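Local coordinates for protein cysteine hydrolase (Pseudomonas syringae pv. phaseolicola 1448A, PDB 3IRV) that probably acts as a hydrolase of the isochorismatase family, as one of its cysteine hydrolases, on a substrate that is not known, at residues A24-D29 against I68-I73; D48-I53 against I105-P110; V139-V144 against K166-S171. All coordinates share one frame; numbering follows the deposited sequence.

Contact 1 (A24-D29 against I68-I73)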
ATOM      1  N   ALA A  24      -2.793 -15.595 -13.166  1.00 12.76           N
ATOM      2  CA  ALA A  24      -2.622 -14.581 -14.191  1.00 11.49           C
ATOM      3  C   ALA A  24      -1.344 -13.803 -13.933  1.00 13.00           C
ATOM      4  O   ALA A  24      -0.938 -13.637 -12.790  1.00 15.73           O
ATOM      5  CB  ALA A  24      -3.767 -13.620 -14.187  1.00 12.88           C
ATOM      6  N   VAL A  25      -0.769 -13.274 -15.011  1.00 11.32           N
ATOM      7  CA  VAL A  25       0.365 -12.344 -14.908  1.00 10.24           C
ATOM      8  C   VAL A  25      -0.170 -10.945 -15.065  1.00 14.22           C
ATOM      9  O   VAL A  25      -0.957 -10.682 -15.976  1.00 15.18           O
ATOM     10  CB  VAL A  25       1.390 -12.575 -16.052  1.00 11.82           C
ATOM     11  CG1 VAL A  25       2.466 -11.461 -16.099  1.00 14.74           C
ATOM     12  CG2 VAL A  25       2.011 -13.975 -15.908  1.00 16.80           C
ATOM     13  N   ILE A  26       0.250 -10.059 -14.168  1.00 12.49           N
ATOM     14  CA  ILE A  26      -0.157  -8.664 -14.254  0.50 10.90           C
ATOM     15  C   ILE A  26       1.076  -7.796 -14.535  1.00 13.97           C
ATOM     16  O   ILE A  26       2.038  -7.759 -13.755  1.00 14.06           O
ATOM     17  CB  ILE A  26      -0.879  -8.181 -12.990  0.50 13.53           C
ATOM     18  CG1 ILE A  26      -2.041  -9.123 -12.641  0.50 11.92           C
ATOM     19  CG2 ILE A  26      -1.381  -6.742 -13.189  0.50 10.83           C
ATOM     20  CD1 ILE A  26      -2.729  -8.762 -11.343  0.50 15.70           C
ATOM     21  N   VAL A  27       1.049  -7.117 -15.686  1.00 11.87           N
ATOM     22  CA  VAL A  27       2.163  -6.253 -16.112  1.00  9.86           C
ATOM     23  C   VAL A  27       1.773  -4.805 -15.809  1.00 14.70           C
ATOM     24  O   VAL A  27       0.911  -4.213 -16.491  1.00 13.51           O
ATOM     25  CB  VAL A  27       2.452  -6.398 -17.628  1.00 11.10           C
ATOM     26  CG1 VAL A  27       3.666  -5.581 -17.989  1.00 13.86           C
ATOM     27  CG2 VAL A  27       2.670  -7.898 -18.020  1.00 12.31           C
ATOM     28  N   VAL A  28       2.370  -4.262 -14.752  1.00 12.09           N
ATOM     29  CA  VAL A  28       1.935  -2.963 -14.241  1.00 11.39           C
ATOM     30  C   VAL A  28       2.617  -1.793 -14.948  1.00 13.74           C
ATOM     31  O   VAL A  28       3.844  -1.607 -14.808  1.00 11.78           O
ATOM     32  CB  VAL A  28       2.198  -2.867 -12.726  1.00 13.20           C
ATOM     33  CG1 VAL A  28       1.654  -1.530 -12.174  1.00 11.86           C
ATOM     34  CG2 VAL A  28       1.606  -4.107 -11.992  1.00 10.18           C
ATOM     35  N   ASP A  29       1.823  -1.017 -15.696  1.00 13.64           N
ATOM     36  CA  ASP A  29       2.200   0.314 -16.174  1.00 10.06           C
ATOM     37  C   ASP A  29       3.523   0.342 -16.963  1.00 12.09           C
ATOM     38  O   ASP A  29       4.327   1.274 -16.817  1.00 12.35           O
ATOM     39  CB  ASP A  29       2.244   1.297 -14.994  1.00 11.81           C
ATOM     40  CG  ASP A  29       0.855   1.563 -14.419  1.00 15.27           C
ATOM     41  OD1 ASP A  29      -0.131   1.037 -14.992  1.00 16.78           O
ATOM     42  OD2 ASP A  29       0.772   2.258 -13.387  1.00 19.73           O
ATOM     43  N   ILE A  68      -2.368  -9.897 -18.307  1.00 11.07           N
ATOM     44  CA  ILE A  68      -3.133  -8.650 -18.139  1.00 11.66           C
ATOM     45  C   ILE A  68      -2.169  -7.483 -18.031  1.00 14.53           C
ATOM     46  O   ILE A  68      -1.267  -7.511 -17.202  1.00 14.59           O
ATOM     47  CB  ILE A  68      -3.971  -8.689 -16.850  1.00 13.56           C
ATOM     48  CG1 ILE A  68      -4.937  -9.881 -16.915  1.00 13.11           C
ATOM     49  CG2 ILE A  68      -4.719  -7.350 -16.641  1.00 15.59           C
ATOM     50  CD1 ILE A  68      -5.639 -10.257 -15.586  1.00 16.79           C
ATOM     51  N   TYR A  69      -2.360  -6.462 -18.859  1.00 12.37           N
ATOM     52  CA  TYR A  69      -1.567  -5.236 -18.745  1.00 11.78           C
ATOM     53  C   TYR A  69      -2.386  -4.179 -18.028  1.00 14.79           C
ATOM     54  O   TYR A  69      -3.554  -4.006 -18.342  1.00 13.41           O
ATOM     55  CB  TYR A  69      -1.238  -4.689 -20.128  1.00 12.55           C
ATOM     56  CG  TYR A  69      -0.332  -5.547 -20.967  1.00 11.53           C
ATOM     57  CD1 TYR A  69       1.017  -5.195 -21.111  1.00 11.95           C
ATOM     58  CD2 TYR A  69      -0.822  -6.684 -21.671  1.00 10.87           C
ATOM     59  CE1 TYR A  69       1.885  -5.959 -21.918  1.00 12.04           C
ATOM     60  CE2 TYR A  69       0.037  -7.452 -22.469  1.00 13.10           C
ATOM     61  CZ  TYR A  69       1.391  -7.080 -22.589  1.00 12.23           C
ATOM     62  OH  TYR A  69       2.207  -7.868 -23.415  1.00 14.79           O
ATOM     63  N   LEU A  70      -1.785  -3.482 -17.073  1.00 11.23           N
ATOM     64  CA  LEU A  70      -2.426  -2.308 -16.481  1.00 10.97           C
ATOM     65  C   LEU A  70      -1.840  -1.073 -17.157  1.00 14.46           C
ATOM     66  O   LEU A  70      -0.629  -1.032 -17.459  1.00 12.78           O
ATOM     67  CB  LEU A  70      -2.106  -2.196 -14.990  1.00 13.78           C
ATOM     68  CG  LEU A  70      -2.536  -3.399 -14.154  1.00 13.81           C
ATOM     69  CD1 LEU A  70      -2.247  -3.100 -12.695  1.00 14.33           C
ATOM     70  CD2 LEU A  70      -4.011  -3.743 -14.382  1.00 14.48           C
ATOM     71  N   ARG A  71      -2.685  -0.077 -17.402  1.00 13.98           N
ATOM     72  CA  ARG A  71      -2.217   1.220 -17.883  1.00 12.67           C
ATOM     73  C   ARG A  71      -2.808   2.313 -17.022  1.00 13.68           C
ATOM     74  O   ARG A  71      -4.019   2.292 -16.744  1.00 12.15           O
ATOM     75  CB  ARG A  71      -2.656   1.458 -19.334  1.00 14.40           C
ATOM     76  CG  ARG A  71      -2.177   0.373 -20.311  1.00 13.05           C
ATOM     77  CD  ARG A  71      -2.510   0.731 -21.781  1.00 12.06           C
ATOM     78  NE  ARG A  71      -3.949   0.996 -21.944  1.00 13.55           N
ATOM     79  CZ  ARG A  71      -4.527   1.311 -23.099  1.00 22.09           C
ATOM     80  NH1 ARG A  71      -3.793   1.404 -24.195  1.00 19.53           N
ATOM     81  NH2 ARG A  71      -5.841   1.551 -23.148  1.00 17.33           N
ATOM     82  N   HIS A  72      -1.972   3.262 -16.596  1.00 11.07           N
ATOM     83  CA  HIS A  72      -2.454   4.407 -15.857  1.00 11.94           C
ATOM     84  C   HIS A  72      -2.826   5.475 -16.877  1.00 12.99           C
ATOM     85  O   HIS A  72      -1.949   6.021 -17.558  1.00 12.81           O
ATOM     86  CB  HIS A  72      -1.373   4.910 -14.909  1.00 12.30           C
ATOM     87  CG  HIS A  72      -1.874   5.876 -13.877  1.00 13.91           C
ATOM     88  ND1 HIS A  72      -1.095   6.331 -12.827  1.00 13.97           N
ATOM     89  CD2 HIS A  72      -3.091   6.454 -13.717  1.00 15.02           C
ATOM     90  CE1 HIS A  72      -1.809   7.149 -12.075  1.00 18.57           C
ATOM     91  NE2 HIS A  72      -3.020   7.243 -12.593  1.00 15.87           N
ATOM     92  N   ILE A  73      -4.123   5.729 -17.011  1.00 11.45           N
ATOM     93  CA  ILE A  73      -4.654   6.604 -18.057  1.00 11.86           C
ATOM     94  C   ILE A  73      -5.847   7.370 -17.468  1.00 14.01           C
ATOM     95  O   ILE A  73      -6.726   6.760 -16.807  1.00 14.43           O
ATOM     96  CB  ILE A  73      -5.140   5.788 -19.266  1.00 10.96           C
ATOM     97  CG1 ILE A  73      -3.970   5.076 -19.969  1.00 13.74           C
ATOM     98  CG2 ILE A  73      -5.824   6.724 -20.297  1.00 14.51           C
ATOM     99  CD1 ILE A  73      -4.380   4.333 -21.230  1.00 14.37           C
TER
HETATM  100  O   HOH W   1       1.426  -2.441 -18.667  1.00 13.19           O
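Strands 24-28 and 68-72 run parallel and are joined by four main-chain hydrogen bonds. Ile68 N gives to Val25 O at 2.8 Å, and Val27 N gives to Ile68 O at 2.8 Å. Both lie nearly along the C=O axis. Leu70 N then reaches Val27 O at 2.9 Å. The last bond, from Asp29 N to Leu70 O at 3.0 Å, is bent to 139° at the hydrogen. Asp29 has already left the strand. One water donates to both Val27 O and Leu70 O, so each of these carbonyls accepts two bonds.

On the Ile26 face, Leu70 CG stands anti to its carbonyl carbon (chi1 -59°) and meets Ile26 CG2 obliquely at 3.7 Å. Val28 CG2 lies beside Leu70 CD1. On the other face, Val27 and Tyr69 point the same way, with Val27 CB 4.0 Å from Tyr69 CD1.

The Asp29 and His72 side chains cross obliquely, with carboxylate and ring 22° apart, and Asp29 OD2 is 3.7 Å from His72 CB. OD2 makes its salt bridge with Lys119, and Asp29 also touches Cys152. This matches the Asp-Lys-Cys triad of family relatives, so the strand end probably belongs to the active site.

Strand 141-147 pairs with 23-28, and 115-119 pairs with 66-72. Helix 50-62 packs on Val25 and Tyr69, while helix 149-162 packs on Val28 and Leu70.

Contact 2 (D48-I53 against I105-P110)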
ATOM      1  N   ASP A  48      16.089  -2.496 -17.156  1.00 16.72           N
ATOM      2  CA  ASP A  48      16.578  -3.797 -16.678  1.00 18.72           C
ATOM      3  C   ASP A  48      15.511  -4.872 -16.485  1.00 17.96           C
ATOM      4  O   ASP A  48      15.840  -6.054 -16.279  1.00 18.20           O
ATOM      5  CB  ASP A  48      17.354  -3.608 -15.375  1.00 23.50           C
ATOM      6  CG  ASP A  48      18.571  -2.723 -15.563  1.00 33.24           C
ATOM      7  OD1 ASP A  48      19.228  -2.831 -16.627  1.00 35.28           O
ATOM      8  OD2 ASP A  48      18.842  -1.909 -14.664  1.00 44.44           O
ATOM      9  N   ILE A  49      14.241  -4.479 -16.555  1.00 13.52           N
ATOM     10  CA  ILE A  49      13.158  -5.471 -16.394  1.00 12.38           C
ATOM     11  C   ILE A  49      12.413  -5.868 -17.666  1.00 12.56           C
ATOM     12  O   ILE A  49      11.572  -6.768 -17.630  1.00 14.98           O
ATOM     13  CB  ILE A  49      12.124  -5.064 -15.292  1.00 12.48           C
ATOM     14  CG1 ILE A  49      11.273  -3.868 -15.726  1.00 13.32           C
ATOM     15  CG2 ILE A  49      12.853  -4.733 -14.002  1.00 15.50           C
ATOM     16  CD1 ILE A  49      10.098  -3.651 -14.745  1.00 13.42           C
ATOM     17  N   VAL A  50      12.723  -5.216 -18.789  1.00 14.19           N
ATOM     18  CA  VAL A  50      12.012  -5.549 -20.023  1.00 14.81           C
ATOM     19  C   VAL A  50      12.270  -6.994 -20.469  1.00 14.66           C
ATOM     20  O   VAL A  50      11.325  -7.737 -20.784  1.00 14.02           O
ATOM     21  CB  VAL A  50      12.365  -4.556 -21.146  1.00 15.77           C
ATOM     22  CG1 VAL A  50      11.770  -4.988 -22.463  1.00 15.38           C
ATOM     23  CG2 VAL A  50      11.884  -3.134 -20.772  1.00 16.03           C
ATOM     24  N   GLN A  51      13.538  -7.404 -20.470  1.00 13.84           N
ATOM     25  CA  GLN A  51      13.892  -8.772 -20.888  1.00 15.35           C
ATOM     26  C   GLN A  51      13.240  -9.879 -20.019  1.00 10.26           C
ATOM     27  O   GLN A  51      12.615 -10.796 -20.571  1.00 14.64           O
ATOM     28  CB  GLN A  51      15.418  -8.896 -20.953  1.00 19.99           C
ATOM     29  CG  GLN A  51      15.933 -10.079 -21.728  1.00 31.69           C
ATOM     30  CD  GLN A  51      17.462 -10.085 -21.781  1.00 41.15           C
ATOM     31  OE1 GLN A  51      18.110 -11.028 -21.318  1.00 54.29           O
ATOM     32  NE2 GLN A  51      18.042  -9.010 -22.324  1.00 49.58           N
ATOM     33  N   PRO A  52      13.374  -9.800 -18.673  1.00 14.99           N
ATOM     34  CA  PRO A  52      12.662 -10.811 -17.873  1.00 15.94           C
ATOM     35  C   PRO A  52      11.155 -10.829 -18.105  1.00 13.74           C
ATOM     36  O   PRO A  52      10.572 -11.910 -18.151  1.00 14.29           O
ATOM     37  CB  PRO A  52      12.951 -10.423 -16.417  1.00 18.04           C
ATOM     38  CG  PRO A  52      13.762  -9.205 -16.442  1.00 23.70           C
ATOM     39  CD  PRO A  52      14.223  -8.920 -17.838  1.00 16.46           C
ATOM     40  N   ILE A  53      10.537  -9.654 -18.232  1.00 13.70           N
ATOM     41  CA  ILE A  53       9.097  -9.639 -18.540  1.00 13.16           C
ATOM     42  C   ILE A  53       8.803 -10.317 -19.903  1.00 12.83           C
ATOM     43  O   ILE A  53       7.851 -11.112 -20.022  1.00 14.97           O
ATOM     44  CB  ILE A  53       8.489  -8.222 -18.408  1.00 13.49           C
ATOM     45  CG1 ILE A  53       8.628  -7.740 -16.953  1.00 14.46           C
ATOM     46  CG2 ILE A  53       7.010  -8.239 -18.802  1.00 15.08           C
ATOM     47  CD1 ILE A  53       8.154  -6.358 -16.740  1.00 13.01           C
ATOM     48  N   ILE A 105       4.905  -0.024 -24.080  1.00 17.42           N
ATOM     49  CA  ILE A 105       6.088  -0.087 -24.925  1.00 13.12           C
ATOM     50  C   ILE A 105       6.037  -1.226 -25.941  1.00 14.52           C
ATOM     51  O   ILE A 105       5.535  -2.327 -25.664  1.00 16.07           O
ATOM     52  CB  ILE A 105       7.397  -0.175 -24.098  1.00 16.19           C
ATOM     53  CG1 ILE A 105       7.407  -1.406 -23.182  1.00 14.45           C
ATOM     54  CG2 ILE A 105       7.571   1.076 -23.268  1.00 16.95           C
ATOM     55  CD1 ILE A 105       8.799  -1.582 -22.486  1.00 12.81           C
ATOM     56  N   GLU A 106       6.605  -0.950 -27.121  1.00 18.91           N
ATOM     57  CA  GLU A 106       6.559  -1.923 -28.218  1.00 19.00           C
ATOM     58  C   GLU A 106       7.261  -3.237 -27.854  1.00 15.48           C
ATOM     59  O   GLU A 106       6.837  -4.312 -28.284  1.00 18.25           O
ATOM     60  CB  GLU A 106       7.145  -1.326 -29.502  1.00 23.69           C
ATOM     61  CG  GLU A 106       6.731  -2.062 -30.792  1.00 38.10           C
ATOM     62  CD  GLU A 106       5.207  -2.163 -30.985  1.00 54.47           C
ATOM     63  OE1 GLU A 106       4.489  -1.161 -30.747  1.00 62.03           O
ATOM     64  OE2 GLU A 106       4.730  -3.249 -31.386  1.00 51.38           O
ATOM     65  N   ALA A 107       8.305  -3.156 -27.028  1.00 15.20           N
ATOM     66  CA  ALA A 107       9.021  -4.360 -26.598  1.00 15.70           C
ATOM     67  C   ALA A 107       8.130  -5.341 -25.842  1.00 16.39           C
ATOM     68  O   ALA A 107       8.454  -6.548 -25.770  1.00 15.55           O
ATOM     69  CB  ALA A 107      10.246  -3.988 -25.755  1.00 18.40           C
ATOM     70  N   LEU A 108       7.008  -4.830 -25.307  1.00 15.96           N
ATOM     71  CA  LEU A 108       6.064  -5.663 -24.571  1.00 15.02           C
ATOM     72  C   LEU A 108       4.662  -5.586 -25.176  1.00 17.17           C
ATOM     73  O   LEU A 108       3.674  -5.809 -24.481  1.00 16.68           O
ATOM     74  CB  LEU A 108       6.032  -5.260 -23.079  1.00 13.51           C
ATOM     75  CG  LEU A 108       7.329  -5.432 -22.287  1.00 16.08           C
ATOM     76  CD1 LEU A 108       7.093  -4.869 -20.893  1.00 15.71           C
ATOM     77  CD2 LEU A 108       7.730  -6.908 -22.229  1.00 14.08           C
ATOM     78  N   ALA A 109       4.579  -5.294 -26.479  1.00 16.49           N
ATOM     79  CA  ALA A 109       3.289  -5.029 -27.131  1.00 15.81           C
ATOM     80  C   ALA A 109       2.261  -6.108 -26.817  1.00 16.86           C
ATOM     81  O   ALA A 109       2.526  -7.288 -27.024  1.00 18.95           O
ATOM     82  CB  ALA A 109       3.470  -4.917 -28.637  1.00 22.62           C
ATOM     83  N   PRO A 110       1.101  -5.702 -26.266  1.00 17.20           N
ATOM     84  CA  PRO A 110       0.054  -6.684 -25.992  1.00 17.92           C
ATOM     85  C   PRO A 110      -0.358  -7.443 -27.243  1.00 19.38           C
ATOM     86  O   PRO A 110      -0.390  -6.874 -28.351  1.00 20.07           O
ATOM     87  CB  PRO A 110      -1.111  -5.819 -25.470  1.00 17.05           C
ATOM     88  CG  PRO A 110      -0.399  -4.620 -24.829  1.00 17.75           C
ATOM     89  CD  PRO A 110       0.720  -4.349 -25.805  1.00 17.40           C
TER
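Val50 has CG1 anti to its backbone N (chi1 173°), which spreads its two methyls over different partners. Ile105 places CG1 in the crowded position between its N and carbonyl carbon (chi1 59°). Its chain is extended from there, so CD1 points at the helix. Val50 CG2 and Ile105 CD1 meet tip to tip at 3.9 Å. The other methyl, Val50 CG1, rests on Ala107 CB at 3.8 Å.

Leu108 has CG anti to its carbonyl carbon (chi1 -63°) and reaches across to Ile53. The two side chains cross at about a right angle. Ile53 CG2 presses on the end of the leucine, 3.7 Å from Leu108 CD2 and 4.0 Å from Leu108 CD1. Leu108 CD2 also comes within 4.0 Å of Val50 O.

No hydrogen bond joins the two segments, so they meet by apolar packing. Each backbone is held by its own bonds. Ile53 N binds Ile49 O in the first turn of the helix. Leu108 N binds Ile105 O at 2.9 Å, in a short 3-10 turn that brings Ile105, Ala107 and Leu108 to one side.

Just beyond, Ala107 O accepts a bond from Gln54 of the same helix. Met30 packs against Val50 and Leu108. The N-terminal end of helix 50-62 thus meets the loop before strand 115-119, with helix 32-35 against Ile105.

Contact 3 (V139-V144 against K166-S171)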
ATOM      1  N   VAL A 139      -9.455 -17.114 -11.314  1.00 12.28           N
ATOM      2  CA  VAL A 139      -8.046 -16.948 -10.939  1.00 12.00           C
ATOM      3  C   VAL A 139      -7.960 -16.565  -9.472  1.00 16.58           C
ATOM      4  O   VAL A 139      -8.742 -15.729  -9.011  1.00 14.81           O
ATOM      5  CB  VAL A 139      -7.390 -15.845 -11.789  1.00 12.63           C
ATOM      6  CG1 VAL A 139      -6.043 -15.407 -11.197  1.00 14.31           C
ATOM      7  CG2 VAL A 139      -7.254 -16.325 -13.238  1.00 16.99           C
ATOM      8  N   ASP A 140      -7.029 -17.187  -8.746  1.00 13.86           N
ATOM      9  CA  ASP A 140      -6.787 -16.786  -7.347  1.00 11.86           C
ATOM     10  C   ASP A 140      -5.310 -16.506  -7.047  1.00 11.88           C
ATOM     11  O   ASP A 140      -4.937 -16.240  -5.894  1.00 14.90           O
ATOM     12  CB  ASP A 140      -7.363 -17.815  -6.358  1.00 15.76           C
ATOM     13  CG  ASP A 140      -6.565 -19.114  -6.308  1.00 15.40           C
ATOM     14  OD1 ASP A 140      -5.668 -19.338  -7.144  1.00 14.70           O
ATOM     15  OD2 ASP A 140      -6.856 -19.941  -5.409  1.00 21.32           O
ATOM     16  N   THR A 141      -4.485 -16.578  -8.088  1.00 12.85           N
ATOM     17  CA  THR A 141      -3.056 -16.379  -7.936  1.00 13.18           C
ATOM     18  C   THR A 141      -2.588 -15.403  -9.000  1.00 14.29           C
ATOM     19  O   THR A 141      -2.893 -15.578 -10.195  1.00 13.13           O
ATOM     20  CB  THR A 141      -2.308 -17.716  -8.068  1.00 16.63           C
ATOM     21  OG1 THR A 141      -2.849 -18.645  -7.116  1.00 14.78           O
ATOM     22  CG2 THR A 141      -0.796 -17.511  -7.830  1.00 14.63           C
ATOM     23  N   ILE A 142      -1.886 -14.353  -8.573  1.00 12.96           N
ATOM     24  CA  ILE A 142      -1.393 -13.335  -9.515  1.00 12.36           C
ATOM     25  C   ILE A 142       0.111 -13.115  -9.381  1.00 12.64           C
ATOM     26  O   ILE A 142       0.637 -13.056  -8.267  1.00 12.03           O
ATOM     27  CB  ILE A 142      -2.162 -11.985  -9.391  1.00 13.05           C
ATOM     28  CG1 ILE A 142      -2.058 -11.386  -7.973  1.00 15.00           C
ATOM     29  CG2 ILE A 142      -3.651 -12.147  -9.794  1.00 14.39           C
ATOM     30  CD1 ILE A 142      -2.741  -9.993  -7.827  1.00 14.73           C
ATOM     31  N   ILE A 143       0.776 -12.968 -10.532  1.00 10.82           N
ATOM     32  CA  ILE A 143       2.224 -12.726 -10.582  1.00 10.95           C
ATOM     33  C   ILE A 143       2.387 -11.275 -11.019  1.00 12.97           C
ATOM     34  O   ILE A 143       1.906 -10.920 -12.104  1.00 13.89           O
ATOM     35  CB  ILE A 143       2.872 -13.644 -11.652  1.00 12.99           C
ATOM     36  CG1 ILE A 143       2.704 -15.112 -11.222  1.00 14.46           C
ATOM     37  CG2 ILE A 143       4.352 -13.308 -11.850  1.00 16.96           C
ATOM     38  CD1 ILE A 143       2.983 -16.117 -12.350  1.00 18.09           C
ATOM     39  N   VAL A 144       3.064 -10.449 -10.210  1.00 13.17           N
ATOM     40  CA  VAL A 144       3.097  -9.006 -10.451  1.00 11.65           C
ATOM     41  C   VAL A 144       4.494  -8.590 -10.895  1.00 12.18           C
ATOM     42  O   VAL A 144       5.495  -8.962 -10.248  1.00 12.48           O
ATOM     43  CB  VAL A 144       2.679  -8.219  -9.186  1.00 13.60           C
ATOM     44  CG1 VAL A 144       2.879  -6.706  -9.380  1.00 13.88           C
ATOM     45  CG2 VAL A 144       1.208  -8.541  -8.828  1.00 12.63           C
ATOM     46  N   LYS A 166      -3.561 -14.897  -3.815  1.00 11.07           N
ATOM     47  CA  LYS A 166      -2.220 -15.367  -3.556  0.50 12.64           C
ATOM     48  C   LYS A 166      -1.292 -14.598  -4.499  1.00 12.72           C
ATOM     49  O   LYS A 166      -1.330 -14.789  -5.736  1.00 13.84           O
ATOM     50  CB  LYS A 166      -2.180 -16.883  -3.803  0.50 13.52           C
ATOM     51  CG  LYS A 166      -3.235 -17.633  -2.968  0.50 16.10           C
ATOM     52  CD  LYS A 166      -3.334 -19.120  -3.319  0.50 14.35           C
ATOM     53  CE  LYS A 166      -4.295 -19.811  -2.363  0.50 24.62           C
ATOM     54  NZ  LYS A 166      -4.837 -21.089  -2.907  0.50 25.76           N
ATOM     55  N   VAL A 167      -0.477 -13.709  -3.935  1.00 10.71           N
ATOM     56  CA  VAL A 167       0.306 -12.785  -4.768  1.00 10.87           C
ATOM     57  C   VAL A 167       1.787 -13.183  -4.789  1.00 12.34           C
ATOM     58  O   VAL A 167       2.378 -13.453  -3.738  1.00 12.87           O
ATOM     59  CB  VAL A 167       0.177 -11.335  -4.262  1.00 10.00           C
ATOM     60  CG1 VAL A 167       0.909 -10.361  -5.220  1.00 16.01           C
ATOM     61  CG2 VAL A 167      -1.289 -10.932  -4.167  1.00 12.53           C
ATOM     62  N   ILE A 168       2.361 -13.208  -5.990  1.00 12.50           N
ATOM     63  CA  ILE A 168       3.794 -13.456  -6.190  1.00 13.03           C
ATOM     64  C   ILE A 168       4.382 -12.207  -6.824  1.00 16.10           C
ATOM     65  O   ILE A 168       3.934 -11.797  -7.909  1.00 15.39           O
ATOM     66  CB  ILE A 168       4.044 -14.609  -7.163  1.00 14.39           C
ATOM     67  CG1 ILE A 168       3.393 -15.893  -6.645  1.00 15.53           C
ATOM     68  CG2 ILE A 168       5.547 -14.792  -7.340  1.00 16.27           C
ATOM     69  CD1 ILE A 168       3.428 -17.038  -7.646  1.00 17.19           C
ATOM     70  N   ALA A 169       5.338 -11.579  -6.135  1.00 11.70           N
ATOM     71  CA  ALA A 169       6.063 -10.431  -6.703  1.00 11.28           C
ATOM     72  C   ALA A 169       7.412 -10.909  -7.222  1.00 13.62           C
ATOM     73  O   ALA A 169       8.133 -11.651  -6.539  1.00 14.17           O
ATOM     74  CB  ALA A 169       6.286  -9.330  -5.643  1.00 12.22           C
ATOM     75  N   LEU A 170       7.764 -10.468  -8.418  1.00 12.69           N
ATOM     76  CA  LEU A 170       9.044 -10.891  -9.026  1.00  9.60           C
ATOM     77  C   LEU A 170      10.155  -9.889  -8.659  1.00 12.71           C
ATOM     78  O   LEU A 170      10.121  -8.703  -9.053  1.00 14.17           O
ATOM     79  CB  LEU A 170       8.870 -11.001 -10.540  1.00 12.10           C
ATOM     80  CG  LEU A 170       7.825 -12.046 -10.961  1.00 13.44           C
ATOM     81  CD1 LEU A 170       7.767 -12.099 -12.480  1.00 12.38           C
ATOM     82  CD2 LEU A 170       8.151 -13.408 -10.370  1.00 14.19           C
ATOM     83  N   SER A 171      11.143 -10.359  -7.887  1.00 12.92           N
ATOM     84  CA  SER A 171      12.236  -9.510  -7.434  1.00 11.51           C
ATOM     85  C   SER A 171      13.040  -8.847  -8.551  1.00 13.96           C
ATOM     86  O   SER A 171      13.505  -7.710  -8.382  1.00 15.29           O
ATOM     87  CB  SER A 171      13.171 -10.292  -6.510  1.00 14.12           C
ATOM     88  OG  SER A 171      13.700 -11.389  -7.208  1.00 13.93           O
TER
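Ile143 CG2 caps the branched end of Leu170, over CG and nearer CD1 than CD2. That methyl is 3.7 Å from Leu170 CD1 and 3.8 Å from Leu170 CG, with the two side chains crossing obliquely. On the same side of the pair, Ile143 CG1 lies alongside Ile168 CD1.

On the opposite face, Val167 sits between Ile142 and Val144. Its CG2 lies 3.9 Å from Ile142 CG1, while its CG1 touches Val144 CG2 at 4.1 Å. Ile142 carries CG1 in the crowded position (chi1 59°), which lays it beside Val167, both pointing the same way.

These parallel strands are the two strands of a beta-alpha-beta unit, 141-147, helix 149-162, then 166-170, within the parallel sheet of the isochorismatase fold. Five main-chain hydrogen bonds join them, starting with Lys166 N to Asp140 O. Leu170 N to Val144 O is the longest, at 3.3 Å.

At the N-terminal end of the pair, Lys166 stretches out fully. Its chain crosses Thr141 obliquely, passing OG1, and runs beside Asp140. Lys166 NZ forms a salt bridge with Asp140 OD2 at 3.4 Å, weak as a hydrogen bond. Thr141 OG1 donates to Asp140 OD1 at 2.9 Å from above the carboxylate plane, which steadies the acid. Trp16 packs on Lys166 and Ile168, Val213 of helix 210-220 packs on Ile143 and Leu170, and Arg83 of the second subunit packs against Lys166.

In the fold
From the N terminus, strand 23-28 comes first. The chain then passes through helix 50-62 and returns as strand 66-72, where contact 1 closes its loop. Contact 2 opens inside that loop, at 48-53, and closes only at 105-110, so the two cross. They also touch, since Tyr69 OH makes a weak hydrogen bond to Leu108 O. Contact 3 follows in series and closes the shorter loop around helix 149-162. It joins contact 1 through the sheet: Ile26 N meets Ile143 O, and Ile143 N meets Ala24 O. Contacts 1 and 3 thus build the sheet centre, while contact 2 ties helix 50-62 to the loop before strand 115-119.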